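Local coordinates for cytochrome C (Marichromatium purpuratum 984, PDB 5LO9), which probably oxidises thiosulfate to tetrathionate, and may catalyse the reverse reaction, passing electrons along four covalently bound c-type hemes, at residues 279-285 / 334-340; 439-443 / 463-468; 98-102 / 180-185; 472-477 / 510-515; 113-117 / 237-241. All coordinates share one frame; numbering follows the deposited sequence.

Contact 1. Residues 279-285 / 334-340. With HEC (heme c), chain E; THJ (thiosulfate), chain J; EDO (1,2-ethanediol), chain V.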
# COMPACT_ATOMS: atom_id res chain seq x y z
N PRO A 279 -21.22 -1.92 -11.26
CA PRO A 279 -22.02 -2.88 -10.50
C PRO A 279 -21.87 -2.75 -8.99
O PRO A 279 -22.63 -3.41 -8.26
CB PRO A 279 -21.50 -4.24 -10.99
CG PRO A 279 -20.83 -3.98 -12.28
CD PRO A 279 -20.25 -2.60 -12.13
N HIS A 280 -20.90 -1.98 -8.51
CA HIS A 280 -20.69 -1.77 -7.08
C HIS A 280 -21.05 -0.36 -6.66
O HIS A 280 -20.82 0.00 -5.50
CB HIS A 280 -19.23 -2.07 -6.68
CG HIS A 280 -18.75 -3.42 -7.14
ND1 HIS A 280 -19.00 -4.58 -6.43
CD2 HIS A 280 -18.12 -3.80 -8.28
CE1 HIS A 280 -18.50 -5.60 -7.09
NE2 HIS A 280 -17.97 -5.16 -8.22
N VAL A 281 -21.63 0.45 -7.56
CA VAL A 281 -22.02 1.83 -7.28
C VAL A 281 -23.54 1.89 -7.30
O VAL A 281 -24.17 1.53 -8.30
CB VAL A 281 -21.41 2.82 -8.29
CG1 VAL A 281 -22.00 4.24 -8.10
CG2 VAL A 281 -19.88 2.85 -8.14
N GLY A 282 -24.11 2.35 -6.18
CA GLY A 282 -25.55 2.38 -6.00
C GLY A 282 -26.17 3.77 -6.04
O GLY A 282 -27.31 4.00 -5.59
N ASN A 283 -25.42 4.72 -6.56
CA ASN A 283 -25.93 6.06 -6.71
C ASN A 283 -25.29 6.68 -7.93
O ASN A 283 -24.73 5.97 -8.77
CB ASN A 283 -25.71 6.87 -5.42
CG ASN A 283 -24.27 6.99 -5.06
OD1 ASN A 283 -23.39 6.79 -5.89
ND2 ASN A 283 -24.01 7.41 -3.82
N ASP A 284 -25.40 8.01 -8.02
CA ASP A 284 -24.93 8.80 -9.15
C ASP A 284 -23.79 9.71 -8.70
O ASP A 284 -23.88 10.93 -8.78
CB ASP A 284 -26.09 9.58 -9.77
CG ASP A 284 -27.10 8.66 -10.49
OD1 ASP A 284 -26.67 7.60 -10.99
OD2 ASP A 284 -28.29 9.03 -10.61
N GLN A 285 -22.70 9.09 -8.28
CA GLN A 285 -21.53 9.75 -7.76
C GLN A 285 -20.30 9.20 -8.47
O GLN A 285 -20.37 8.15 -9.12
CB GLN A 285 -21.39 9.52 -6.26
CG GLN A 285 -22.60 9.97 -5.47
CD GLN A 285 -22.82 11.48 -5.39
OE1 GLN A 285 -23.93 11.95 -5.61
NE2 GLN A 285 -21.80 12.22 -5.03
N SER A 334 -20.05 6.53 0.45
CA SER A 334 -20.22 7.58 -0.56
C SER A 334 -20.81 7.06 -1.87
O SER A 334 -21.49 7.82 -2.57
CB SER A 334 -18.89 8.28 -0.84
OG SER A 334 -18.35 8.85 0.33
N MET A 335 -20.52 5.82 -2.27
CA MET A 335 -21.09 5.22 -3.48
C MET A 335 -22.30 4.33 -3.21
O MET A 335 -22.84 3.72 -4.15
CB MET A 335 -20.01 4.40 -4.22
CG MET A 335 -18.64 5.04 -4.21
SD MET A 335 -18.51 6.71 -4.95
CE MET A 335 -19.01 6.35 -6.65
N ASN A 336 -22.72 4.18 -1.95
CA ASN A 336 -23.98 3.51 -1.61
C ASN A 336 -24.10 2.11 -2.22
O ASN A 336 -25.10 1.76 -2.85
CB ASN A 336 -25.14 4.37 -2.05
CG ASN A 336 -26.40 3.95 -1.43
OD1 ASN A 336 -26.43 3.64 -0.24
ND2 ASN A 336 -27.48 3.97 -2.21
N ALA A 337 -23.08 1.27 -1.98
CA ALA A 337 -22.97 0.01 -2.71
C ALA A 337 -24.11 -0.94 -2.38
O ALA A 337 -24.42 -1.83 -3.18
CB ALA A 337 -21.64 -0.65 -2.40
N GLN A 338 -24.75 -0.76 -1.22
CA GLN A 338 -25.87 -1.62 -0.86
C GLN A 338 -26.98 -1.56 -1.92
O GLN A 338 -27.66 -2.56 -2.17
CB GLN A 338 -26.42 -1.21 0.50
CG GLN A 338 -27.03 0.21 0.52
CD GLN A 338 -27.38 0.65 1.93
OE1 GLN A 338 -27.50 -0.18 2.84
NE2 GLN A 338 -27.47 1.98 2.14
N ASP A 339 -27.18 -0.40 -2.54
CA ASP A 339 -28.21 -0.26 -3.55
C ASP A 339 -27.63 -0.43 -4.93
O ASP A 339 -28.24 -0.02 -5.92
CB ASP A 339 -28.91 1.10 -3.46
CG ASP A 339 -29.68 1.25 -2.18
OD1 ASP A 339 -30.18 0.21 -1.70
OD2 ASP A 339 -29.77 2.39 -1.65
N SER A 340 -26.47 -1.02 -5.03
CA SER A 340 -25.96 -1.33 -6.35
C SER A 340 -26.54 -2.66 -6.81
O SER A 340 -27.10 -3.43 -6.04
CB SER A 340 -24.43 -1.37 -6.33
OG SER A 340 -23.90 -2.60 -5.79
FE HEC E . -13.50 9.68 -0.59
CHA HEC E . -11.56 10.41 2.25
CHB HEC E . -11.02 7.51 -1.77
CHC HEC E . -15.56 8.76 -3.30
CHD HEC E . -15.75 12.11 0.34
NA HEC E . -11.63 9.09 0.12
C1A HEC E . -11.06 9.47 1.26
C2A HEC E . -9.74 8.86 1.49
C3A HEC E . -9.57 8.01 0.32
C4A HEC E . -10.80 8.22 -0.48
CMA HEC E . -8.39 7.17 -0.00
CAA HEC E . -8.80 9.10 2.64
CBA HEC E . -8.19 10.49 2.50
CGA HEC E . -7.12 10.74 3.55
O1A HEC E . -6.33 11.68 3.33
O2A HEC E . -7.07 10.03 4.60
NB HEC E . -13.35 8.39 -2.22
C1B HEC E . -12.28 7.62 -2.51
C2B HEC E . -12.47 6.80 -3.71
C3B HEC E . -13.80 7.16 -4.16
C4B HEC E . -14.26 8.15 -3.15
CMB HEC E . -11.50 5.86 -4.34
CAB HEC E . -14.54 6.62 -5.34
CBB HEC E . -14.77 5.13 -5.10
NC HEC E . -15.34 10.31 -1.34
C1C HEC E . -15.99 9.85 -2.43
C2C HEC E . -17.24 10.59 -2.72
C3C HEC E . -17.29 11.58 -1.63
C4C HEC E . -16.06 11.32 -0.85
CMC HEC E . -18.19 10.34 -3.86
CAC HEC E . -18.29 12.69 -1.35
CBC HEC E . -19.70 12.17 -1.36
ND HEC E . -13.62 11.00 1.02
C1D HEC E . -14.60 11.88 1.21
C2D HEC E . -14.41 12.68 2.43
C3D HEC E . -13.16 12.19 3.04
C4D HEC E . -12.78 11.14 2.06
CMD HEC E . -15.36 13.74 2.89
CAD HEC E . -12.44 12.64 4.30
CBD HEC E . -13.27 12.56 5.60
CGD HEC E . -13.77 11.18 6.07
O1D HEC E . -14.42 10.39 5.32
O2D HEC E . -13.55 10.86 7.27
S1 THJ J . -16.06 7.71 3.21
O1 THJ J . -15.62 6.39 3.79
O2 THJ J . -16.10 8.78 4.27
O3 THJ J . -17.46 7.55 2.75
S2 THJ J . -15.05 8.16 1.73
C1 EDO V . -29.19 -6.79 -3.84
O1 EDO V . -29.02 -7.87 -4.78
C2 EDO V . -29.18 -5.46 -4.59
O2 EDO V . -29.45 -4.38 -3.69
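The amide of Asn283 meets the backbone of Ser334 at one edge: ND2 gives a bond to Ser334 O (2.8 Å, 166° at the hydrogen), with the acceptor in the amide plane, while the Met335 carbonyl lies near OD1. The other flat group is the heme. Ser334 CB sits over one face of a pyrrole ring, 3.4 Å from heme C2C, and thiosulfate lies over the same face. Ser334 OG, a short hydroxyl that can reach the ligand from beside the heme face, binds thiosulfate O3 at 2.9 Å. Thiosulfate S2 is 3.2 Å from the heme iron (atom FE). Met335 runs along the rim of the macrocycle. Bent at chi2 (-59°) and chi3 (-61°), it doubles back, putting SD beside the heme methyl CMC and CE against Val281 CG2 (3.9 Å) and Gln285. Its own carbonyl takes Gly282 N almost straight along the C=O axis (2.8 Å). Lacking a side chain, Gly282 lets its CA lie against Asn336 O at 3.2 Å. Gln285 turns away to bond a second heme through NE2, so the paired loops touch two of the four hemes. Phe331 of helix 323-332 packs on His280 and Val281; 279-285 belongs to the loop between helices 256-269 and 292-295, and 334-340 to the loop between helices 323-332 and 351-363.

Contact 2. Residues 439-443 / 463-468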
# COMPACT_ATOMS: atom_id res chain seq x y z
N VAL A 439 -21.87 18.06 8.95
CA VAL A 439 -21.93 19.49 8.67
C VAL A 439 -20.54 20.08 8.65
O VAL A 439 -20.20 20.85 7.74
CB VAL A 439 -22.84 20.19 9.70
CG1 VAL A 439 -22.81 21.67 9.49
CG2 VAL A 439 -24.26 19.74 9.54
N ASP A 440 -19.69 19.69 9.61
CA ASP A 440 -18.31 20.21 9.66
C ASP A 440 -17.50 19.76 8.46
O ASP A 440 -16.76 20.56 7.87
CB ASP A 440 -17.59 19.82 10.96
CG ASP A 440 -17.56 18.30 11.22
OD1 ASP A 440 -16.84 17.89 12.17
OD2 ASP A 440 -18.30 17.52 10.57
N THR A 441 -17.64 18.50 8.06
CA THR A 441 -16.87 18.02 6.93
C THR A 441 -17.31 18.69 5.64
O THR A 441 -16.47 19.16 4.86
CB THR A 441 -16.99 16.52 6.84
OG1 THR A 441 -16.45 15.95 8.03
CG2 THR A 441 -16.23 16.02 5.68
N ALA A 442 -18.62 18.73 5.38
CA ALA A 442 -19.09 19.36 4.15
C ALA A 442 -18.84 20.86 4.17
O ALA A 442 -18.57 21.47 3.12
CB ALA A 442 -20.56 19.07 3.93
N ALA A 443 -18.91 21.48 5.34
CA ALA A 443 -18.63 22.91 5.37
C ALA A 443 -17.19 23.17 4.98
O ALA A 443 -16.88 24.12 4.25
CB ALA A 443 -18.91 23.47 6.76
N ALA A 463 -20.39 28.91 4.62
CA ALA A 463 -20.17 27.49 4.35
C ALA A 463 -20.87 26.63 5.37
O ALA A 463 -21.52 25.64 5.00
CB ALA A 463 -18.67 27.18 4.35
N TRP A 464 -20.77 26.98 6.65
CA TRP A 464 -21.50 26.25 7.68
C TRP A 464 -23.00 26.25 7.44
O TRP A 464 -23.67 25.22 7.60
CB TRP A 464 -21.24 26.85 9.05
CG TRP A 464 -19.94 26.54 9.69
CD1 TRP A 464 -18.88 27.38 9.83
CD2 TRP A 464 -19.57 25.31 10.30
NE1 TRP A 464 -17.87 26.75 10.50
CE2 TRP A 464 -18.27 25.47 10.80
CE3 TRP A 464 -20.22 24.07 10.48
CZ2 TRP A 464 -17.59 24.44 11.44
CZ3 TRP A 464 -19.55 23.07 11.12
CH2 TRP A 464 -18.25 23.26 11.60
N ASP A 465 -23.58 27.40 7.10
CA ASP A 465 -25.03 27.43 6.91
C ASP A 465 -25.44 26.60 5.69
O ASP A 465 -26.42 25.86 5.75
CB ASP A 465 -25.51 28.88 6.82
CG ASP A 465 -25.27 29.67 8.14
OD1 ASP A 465 -25.13 29.04 9.21
OD2 ASP A 465 -25.20 30.93 8.11
N VAL A 466 -24.70 26.70 4.57
CA VAL A 466 -25.11 25.92 3.39
C VAL A 466 -24.93 24.44 3.65
O VAL A 466 -25.69 23.61 3.13
CB VAL A 466 -24.36 26.30 2.11
CG1 VAL A 466 -25.18 25.81 0.92
CG2 VAL A 466 -24.20 27.73 1.99
N ALA A 467 -23.88 24.08 4.39
CA ALA A 467 -23.63 22.68 4.68
C ALA A 467 -24.76 22.10 5.52
O ALA A 467 -25.24 20.98 5.25
CB ALA A 467 -22.29 22.53 5.40
N ALA A 468 -25.21 22.85 6.52
CA ALA A 468 -26.34 22.40 7.32
C ALA A 468 -27.64 22.32 6.51
O ALA A 468 -28.45 21.42 6.74
CB ALA A 468 -26.49 23.28 8.54
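Trp464 reaches across to the first turn of the helix that carries Val439, Asp440 and Ala443. With chi1 at -77°, its CG stands beside the backbone N, and from CB the indole passes alongside the neighbouring helix. At CD2 and CE3 one ring face lies under Ala443 CB, a CH-pi contact 4.3 Å from the six-membered ring centroid. CE3 also meets Val439 CG1 (3.7 Å), which comes in at the ring edge. Beyond it CZ3 approaches Asp440 CA, and CH2, the far tip, touches Asp440 CB at 3.6 Å. Only the aliphatic root of the aspartate is used here; its carboxylate turns to Arg438. Alanines suit the rest because the helices pass close: Ala467 CB fits against Ala443 CB (3.8 Å) and the Val439 carbonyl. The short segments approach to 8.2 Å with their directions 120° apart. Helix 460-470 is thus laid across helix 439-449, with Val466, off to the flank of the contact, packing on helix 391-401 and Phe497 meeting the indole.

Contact 3. Residues 98-102 / 180-185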
# COMPACT_ATOMS: atom_id res chain seq x y z
N ASP A 98 -3.52 25.25 -39.82
CA ASP A 98 -2.40 25.91 -39.16
C ASP A 98 -2.53 25.95 -37.63
O ASP A 98 -1.80 26.71 -36.98
CB ASP A 98 -2.24 27.35 -39.72
CG ASP A 98 -3.61 28.11 -39.88
OD1 ASP A 98 -4.30 27.83 -40.90
OD2 ASP A 98 -3.98 29.00 -39.06
N VAL A 99 -3.42 25.15 -37.05
CA VAL A 99 -3.68 25.17 -35.61
C VAL A 99 -3.83 23.75 -35.08
O VAL A 99 -4.66 22.97 -35.57
CB VAL A 99 -4.94 26.00 -35.29
CG1 VAL A 99 -5.29 25.93 -33.80
CG2 VAL A 99 -4.73 27.45 -35.67
N ASP A 100 -3.07 23.44 -34.02
CA ASP A 100 -2.97 22.08 -33.49
C ASP A 100 -4.09 21.82 -32.50
O ASP A 100 -3.98 22.13 -31.31
CB ASP A 100 -1.61 21.88 -32.83
CG ASP A 100 -1.41 20.47 -32.33
OD1 ASP A 100 -2.17 19.55 -32.74
OD2 ASP A 100 -0.48 20.29 -31.50
N ALA A 101 -5.17 21.17 -32.96
CA ALA A 101 -6.28 20.90 -32.06
C ALA A 101 -5.85 20.09 -30.84
O ALA A 101 -6.47 20.19 -29.77
CB ALA A 101 -7.38 20.17 -32.81
N ALA A 102 -4.81 19.27 -30.95
CA ALA A 102 -4.43 18.47 -29.80
C ALA A 102 -3.96 19.33 -28.64
O ALA A 102 -4.06 18.91 -27.48
CB ALA A 102 -3.35 17.48 -30.19
N ARG A 180 -7.14 29.58 -29.48
CA ARG A 180 -7.21 28.95 -30.79
C ARG A 180 -7.25 27.43 -30.66
O ARG A 180 -8.11 26.77 -31.27
CB ARG A 180 -6.03 29.39 -31.67
CG ARG A 180 -6.12 30.86 -32.13
CD ARG A 180 -4.99 31.24 -33.06
NE ARG A 180 -3.82 31.63 -32.28
CZ ARG A 180 -3.58 32.86 -31.82
NH1 ARG A 180 -4.44 33.87 -32.05
NH2 ARG A 180 -2.48 33.08 -31.10
N ALA A 181 -6.40 26.87 -29.79
CA ALA A 181 -6.36 25.42 -29.67
C ALA A 181 -7.68 24.88 -29.16
O ALA A 181 -8.20 23.89 -29.70
CB ALA A 181 -5.22 25.02 -28.76
N LEU A 182 -8.24 25.52 -28.13
CA LEU A 182 -9.54 25.13 -27.58
C LEU A 182 -10.62 25.27 -28.62
O LEU A 182 -11.57 24.47 -28.65
CB LEU A 182 -9.87 25.97 -26.36
CG LEU A 182 -9.02 25.54 -25.15
CD1 LEU A 182 -8.89 26.59 -24.11
CD2 LEU A 182 -9.63 24.34 -24.53
N ALA A 183 -10.56 26.30 -29.44
CA ALA A 183 -11.58 26.43 -30.47
C ALA A 183 -11.43 25.34 -31.51
O ALA A 183 -12.42 24.74 -31.95
CB ALA A 183 -11.50 27.80 -31.10
N ALA A 184 -10.20 25.04 -31.90
CA ALA A 184 -10.00 23.98 -32.89
C ALA A 184 -10.39 22.62 -32.30
O ALA A 184 -11.05 21.82 -32.96
CB ALA A 184 -8.56 23.97 -33.38
N TYR A 185 -10.01 22.38 -31.04
CA TYR A 185 -10.35 21.12 -30.40
C TYR A 185 -11.85 20.91 -30.41
O TYR A 185 -12.34 19.91 -30.94
CB TYR A 185 -9.82 21.11 -28.96
CG TYR A 185 -10.14 19.82 -28.24
CD1 TYR A 185 -9.29 18.73 -28.31
CD2 TYR A 185 -11.32 19.68 -27.53
CE1 TYR A 185 -9.60 17.52 -27.67
CE2 TYR A 185 -11.63 18.50 -26.89
CZ TYR A 185 -10.77 17.41 -26.97
OH TYR A 185 -11.10 16.24 -26.32
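Tyr185 and Ala181, which meet Ala101 and Asp100 across the contact, are tied to each other by the helical bond from Tyr185 N to Ala181 O, 2.7 Å long. This bond lies within the helix, and the loop lies on it mainly by apolar contact. Ala101 CB rests on the last turn, 4.0 Å from Ala184 CB and close to Tyr185 N; a methyl is small enough to let the two backbones come this near. Val99 lies about a turn back, toward the N-terminal side. Its CG1, anti to the backbone N (chi1 175°), touches Ala184 CB at 3.8 Å and flanks CB and O of Arg180, whose guanidinium pairs with Asp177. Ala101 O meets the Tyr185 ring at its edge, 3.5 Å from CD1, while the phenol OH extends to Glu109. Asp100 points away and caps the next helix instead: OD1 accepts from Ala102 N (3.2 Å), approached from above the carboxylate plane, a usual task for aspartate ahead of a helix. The loop therefore crosses helix 176-187 just where helix 102-110 starts; Ala181, Leu182 and Tyr185 continue the packing onto that second helix, while Val99 and Arg180 touch Tyr144 of helix 144-156.

Contact 4. Residues 472-477 / 510-515. With EDO (1,2-ethanediol), chain Y.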
# COMPACT_ATOMS: atom_id res chain seq x y z
N ALA A 472 -29.41 18.38 5.77
CA ALA A 472 -30.61 18.19 6.54
C ALA A 472 -31.73 17.63 5.69
O ALA A 472 -32.89 17.62 6.11
CB ALA A 472 -31.01 19.50 7.21
N HIS A 473 -31.39 17.09 4.54
CA HIS A 473 -32.33 16.45 3.63
C HIS A 473 -32.21 14.93 3.74
O HIS A 473 -31.18 14.40 4.16
CB HIS A 473 -32.03 16.86 2.18
CG HIS A 473 -32.32 18.29 1.86
ND1 HIS A 473 -31.45 19.32 2.16
CD2 HIS A 473 -33.37 18.86 1.23
CE1 HIS A 473 -31.97 20.47 1.75
NE2 HIS A 473 -33.13 20.21 1.17
N GLU A 474 -33.25 14.23 3.33
CA GLU A 474 -33.09 12.78 3.33
C GLU A 474 -32.19 12.36 2.19
O GLU A 474 -32.07 13.05 1.17
CB GLU A 474 -34.43 12.04 3.22
CG GLU A 474 -35.19 11.92 4.53
CD GLU A 474 -34.51 11.02 5.58
OE1 GLU A 474 -33.63 10.20 5.23
OE2 GLU A 474 -34.86 11.14 6.78
N ARG A 475 -31.59 11.20 2.36
CA ARG A 475 -30.69 10.55 1.41
C ARG A 475 -30.71 9.08 1.79
O ARG A 475 -31.31 8.75 2.82
CB ARG A 475 -29.26 11.09 1.51
CG ARG A 475 -28.66 10.89 2.92
CD ARG A 475 -27.27 11.48 3.07
NE ARG A 475 -27.32 12.95 2.99
CZ ARG A 475 -27.11 13.64 1.88
NH1 ARG A 475 -26.85 13.03 0.72
NH2 ARG A 475 -27.17 14.96 1.93
N PRO A 476 -30.05 8.19 1.05
CA PRO A 476 -30.17 6.76 1.36
C PRO A 476 -29.73 6.42 2.78
O PRO A 476 -28.84 7.05 3.36
CB PRO A 476 -29.26 6.10 0.33
CG PRO A 476 -29.30 7.05 -0.84
CD PRO A 476 -29.30 8.41 -0.18
N GLN A 477 -30.40 5.42 3.32
CA GLN A 477 -30.19 5.02 4.70
C GLN A 477 -28.73 4.63 4.99
O GLN A 477 -27.97 4.18 4.11
CB GLN A 477 -31.10 3.85 5.02
CG GLN A 477 -31.01 3.34 6.43
CD GLN A 477 -31.48 4.32 7.42
OE1 GLN A 477 -30.69 4.97 8.11
NE2 GLN A 477 -32.81 4.46 7.51
N VAL A 510 -38.17 12.76 12.10
CA VAL A 510 -36.75 12.60 12.32
C VAL A 510 -36.06 12.30 11.00
O VAL A 510 -36.59 11.59 10.13
CB VAL A 510 -36.44 11.51 13.36
CG1 VAL A 510 -37.13 11.87 14.63
CG2 VAL A 510 -36.83 10.14 12.85
N LEU A 511 -34.88 12.91 10.84
CA LEU A 511 -34.02 12.61 9.71
C LEU A 511 -33.41 11.24 9.92
O LEU A 511 -33.07 10.84 11.05
CB LEU A 511 -32.90 13.65 9.59
CG LEU A 511 -33.28 15.03 9.08
CD1 LEU A 511 -32.17 16.06 9.19
CD2 LEU A 511 -33.69 14.86 7.62
N GLY A 512 -33.25 10.52 8.83
CA GLY A 512 -32.51 9.27 8.87
C GLY A 512 -33.38 8.08 8.54
O GLY A 512 -33.06 6.96 8.95
N GLN A 513 -34.44 8.32 7.75
CA GLN A 513 -35.36 7.28 7.30
C GLN A 513 -35.05 6.74 5.92
O GLN A 513 -35.49 5.63 5.60
CB GLN A 513 -36.78 7.85 7.29
CG GLN A 513 -37.01 8.78 8.45
CD GLN A 513 -38.32 8.55 9.13
OE1 GLN A 513 -39.12 7.69 8.74
NE2 GLN A 513 -38.55 9.31 10.19
N GLY A 514 -34.30 7.47 5.11
CA GLY A 514 -34.00 7.01 3.76
C GLY A 514 -35.04 7.46 2.75
O GLY A 514 -35.75 8.44 2.92
N VAL A 515 -35.10 6.71 1.65
CA VAL A 515 -35.91 7.06 0.49
C VAL A 515 -36.87 5.95 0.01
O VAL A 515 -38.11 6.14 -0.02
CB VAL A 515 -34.96 7.49 -0.62
CG1 VAL A 515 -34.26 8.79 -0.22
CG2 VAL A 515 -33.91 6.41 -0.84
C1 EDO Y . -37.88 4.41 9.70
O1 EDO Y . -39.22 4.50 10.16
C2 EDO Y . -37.71 3.03 9.05
O2 EDO Y . -37.26 3.21 7.71
O HOH W 1 -37.12 12.40 7.52
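Three successive backbone amides close round the carboxylate of Glu474, the tight part of this contact. Its OE2 accepts from Gly512 N (2.7 Å) and from Gln513 N (3.0 Å, nearly straight at 177°), both on the syn side, while Gly514 N meets OE1 (2.8 Å) from above the carboxylate plane. The chain bends at chi2 (-67°) to bring the acid there, and Trp432 NE1 is a further donor to OE1. Glycine suits 512 and 514, whose phi angles are positive. Beside this centre Gln477 NE2 bonds to Gly512 O (2.9 Å), its OE1 going to Tyr500, and Leu511 packs its methyls on Ala472. The outer side is looser: a water joins Glu474 OE2 to Val510 O, Gln513 is exposed with a weak bond to an ethanediol, and Val515, the last modelled residue, lies lightly against Arg475 and Pro476. Consecutive N-H groups converging on an anionic group, with backbone angles alternating in hand at 512 and 513, form a nest, here filled by a carboxylate.

Contact 5. Residues 113-117 / 237-241; sequences WPERD and RAEAA
Arg237 docks on the C-terminal end of the short helix 113-116 in a c-type cytochrome domain, bonding a helix carbonyl and the acid just beyond it. Its NE gives the strongest bond, to Pro114 O at 2.8 Å and 150°, with the acceptor near the guanidinium plane; NH2 adds a weak bond to the same oxygen. NH2 forms a salt bridge with Asp117 OD1 (3.0 Å), its hydrogen bond weak, and OD2 takes weak bonds from both NH2 and NH1. The carboxylate and guanidinium planes stand 58° apart, and OD1 has a second cationic partner in Arg297. Asp117 is the first residue to leave helical angles, with positive phi, and its N still bonds to Trp113 O. A positive charge among these final carbonyls would probably be stabilised by the helix end, which makes arginine, with several donors in one plane, apt here. CG of Arg237 lies anti to its backbone N (chi1 -176°), carrying the chain toward the helix. Packing beyond this surface contact is slight: Trp113 turns inward onto Pro119 and Leu452. Arg237 is the first residue modelled after a gap in the chain. Over the centre of its guanidinium, 3.6 Å above the plane, rests Glu115 O.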
# COMPACT_ATOMS: atom_id res chain seq x y z
N TRP A 113 -5.95 23.27 -12.80
CA TRP A 113 -6.19 23.65 -11.41
C TRP A 113 -4.92 24.20 -10.76
O TRP A 113 -4.96 25.21 -10.04
CB TRP A 113 -6.75 22.46 -10.60
CG TRP A 113 -8.19 22.12 -10.91
CD1 TRP A 113 -8.64 21.19 -11.81
CD2 TRP A 113 -9.36 22.71 -10.33
NE1 TRP A 113 -10.01 21.17 -11.82
CE2 TRP A 113 -10.48 22.10 -10.93
CE3 TRP A 113 -9.57 23.70 -9.37
CZ2 TRP A 113 -11.79 22.46 -10.61
CZ3 TRP A 113 -10.86 24.05 -9.04
CH2 TRP A 113 -11.96 23.42 -9.66
N PRO A 114 -3.77 23.57 -10.98
CA PRO A 114 -2.57 23.94 -10.19
C PRO A 114 -2.09 25.36 -10.38
O PRO A 114 -1.72 26.01 -9.40
CB PRO A 114 -1.54 22.95 -10.68
CG PRO A 114 -2.32 21.80 -11.11
CD PRO A 114 -3.54 22.34 -11.74
N GLU A 115 -2.08 25.86 -11.61
CA GLU A 115 -1.62 27.22 -11.84
C GLU A 115 -2.74 28.25 -11.99
O GLU A 115 -2.51 29.44 -11.74
CB GLU A 115 -0.74 27.24 -13.08
CG GLU A 115 0.47 26.29 -12.97
CD GLU A 115 1.28 26.44 -11.68
OE1 GLU A 115 1.65 27.58 -11.30
OE2 GLU A 115 1.58 25.38 -11.06
N ARG A 116 -3.95 27.85 -12.38
CA ARG A 116 -5.00 28.83 -12.64
C ARG A 116 -6.34 28.54 -11.96
O ARG A 116 -7.32 29.25 -12.23
CB ARG A 116 -5.20 28.97 -14.15
CG ARG A 116 -3.99 29.53 -14.84
CD ARG A 116 -4.19 29.64 -16.36
NE ARG A 116 -3.63 28.50 -17.06
CZ ARG A 116 -3.61 28.37 -18.38
NH1 ARG A 116 -4.14 29.29 -19.17
NH2 ARG A 116 -3.09 27.28 -18.89
N ASP A 117 -6.43 27.53 -11.08
CA ASP A 117 -7.70 27.22 -10.41
C ASP A 117 -8.83 27.06 -11.44
O ASP A 117 -9.98 27.40 -11.19
CB ASP A 117 -8.06 28.29 -9.37
CG ASP A 117 -7.03 28.41 -8.24
OD1 ASP A 117 -6.67 27.36 -7.64
OD2 ASP A 117 -6.53 29.53 -7.98
N ARG A 237 4.27 27.24 -8.91
CA ARG A 237 3.28 27.80 -7.93
C ARG A 237 2.97 26.93 -6.70
O ARG A 237 2.68 27.46 -5.61
CB ARG A 237 1.92 28.13 -8.61
CG ARG A 237 0.91 28.80 -7.63
CD ARG A 237 -0.36 29.45 -8.29
NE ARG A 237 -1.52 28.53 -8.31
CZ ARG A 237 -2.80 28.86 -8.09
NH1 ARG A 237 -3.17 30.10 -7.81
NH2 ARG A 237 -3.74 27.92 -8.16
N ALA A 238 2.97 25.59 -6.86
CA ALA A 238 3.09 24.71 -5.70
C ALA A 238 4.48 24.80 -5.07
O ALA A 238 4.62 24.57 -3.86
CB ALA A 238 2.79 23.25 -6.07
N GLU A 239 5.51 25.11 -5.86
CA GLU A 239 6.84 25.30 -5.29
C GLU A 239 6.83 26.45 -4.26
O GLU A 239 7.29 26.28 -3.13
CB GLU A 239 7.84 25.55 -6.41
CG GLU A 239 9.29 25.77 -5.98
CD GLU A 239 10.13 26.40 -7.09
OE1 GLU A 239 10.34 25.72 -8.13
OE2 GLU A 239 10.56 27.57 -6.94
N ALA A 240 6.25 27.61 -4.63
CA ALA A 240 6.24 28.77 -3.74
C ALA A 240 5.38 28.57 -2.48
O ALA A 240 5.61 29.25 -1.48
CB ALA A 240 5.77 30.01 -4.50
N ALA A 241 4.40 27.65 -2.51
CA ALA A 241 3.64 27.28 -1.32
C ALA A 241 4.21 26.08 -0.57
O ALA A 241 3.63 25.67 0.45
CB ALA A 241 2.18 27.00 -1.69

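Overall arrangement
Contacts 1 and 2 are buried, contacts 3 and 4 partly so, and contact 5 lies at the surface. Their chemistry differs: contacts 2 and 3 are apolar, alanine-rich packing on helices, contacts 1 and 4 are loop pairs held by hydrogen bonds from N-H groups, in contact 4 mostly to a carboxylate, and contact 5 rests on charge. Contacts 1 and 4 touch, Gln338 NE2 lying 3.0 Å from Gln477 O, and contact 2 continues along the chain into contact 4. These three group on the thiosulfate side, whereas contact 3 lies across the chain's centre, about 38 Å from contact 1 between centres. Contacts 3 and 5 interlace in sequence; 180-185 and 113-117 share one cytochrome domain.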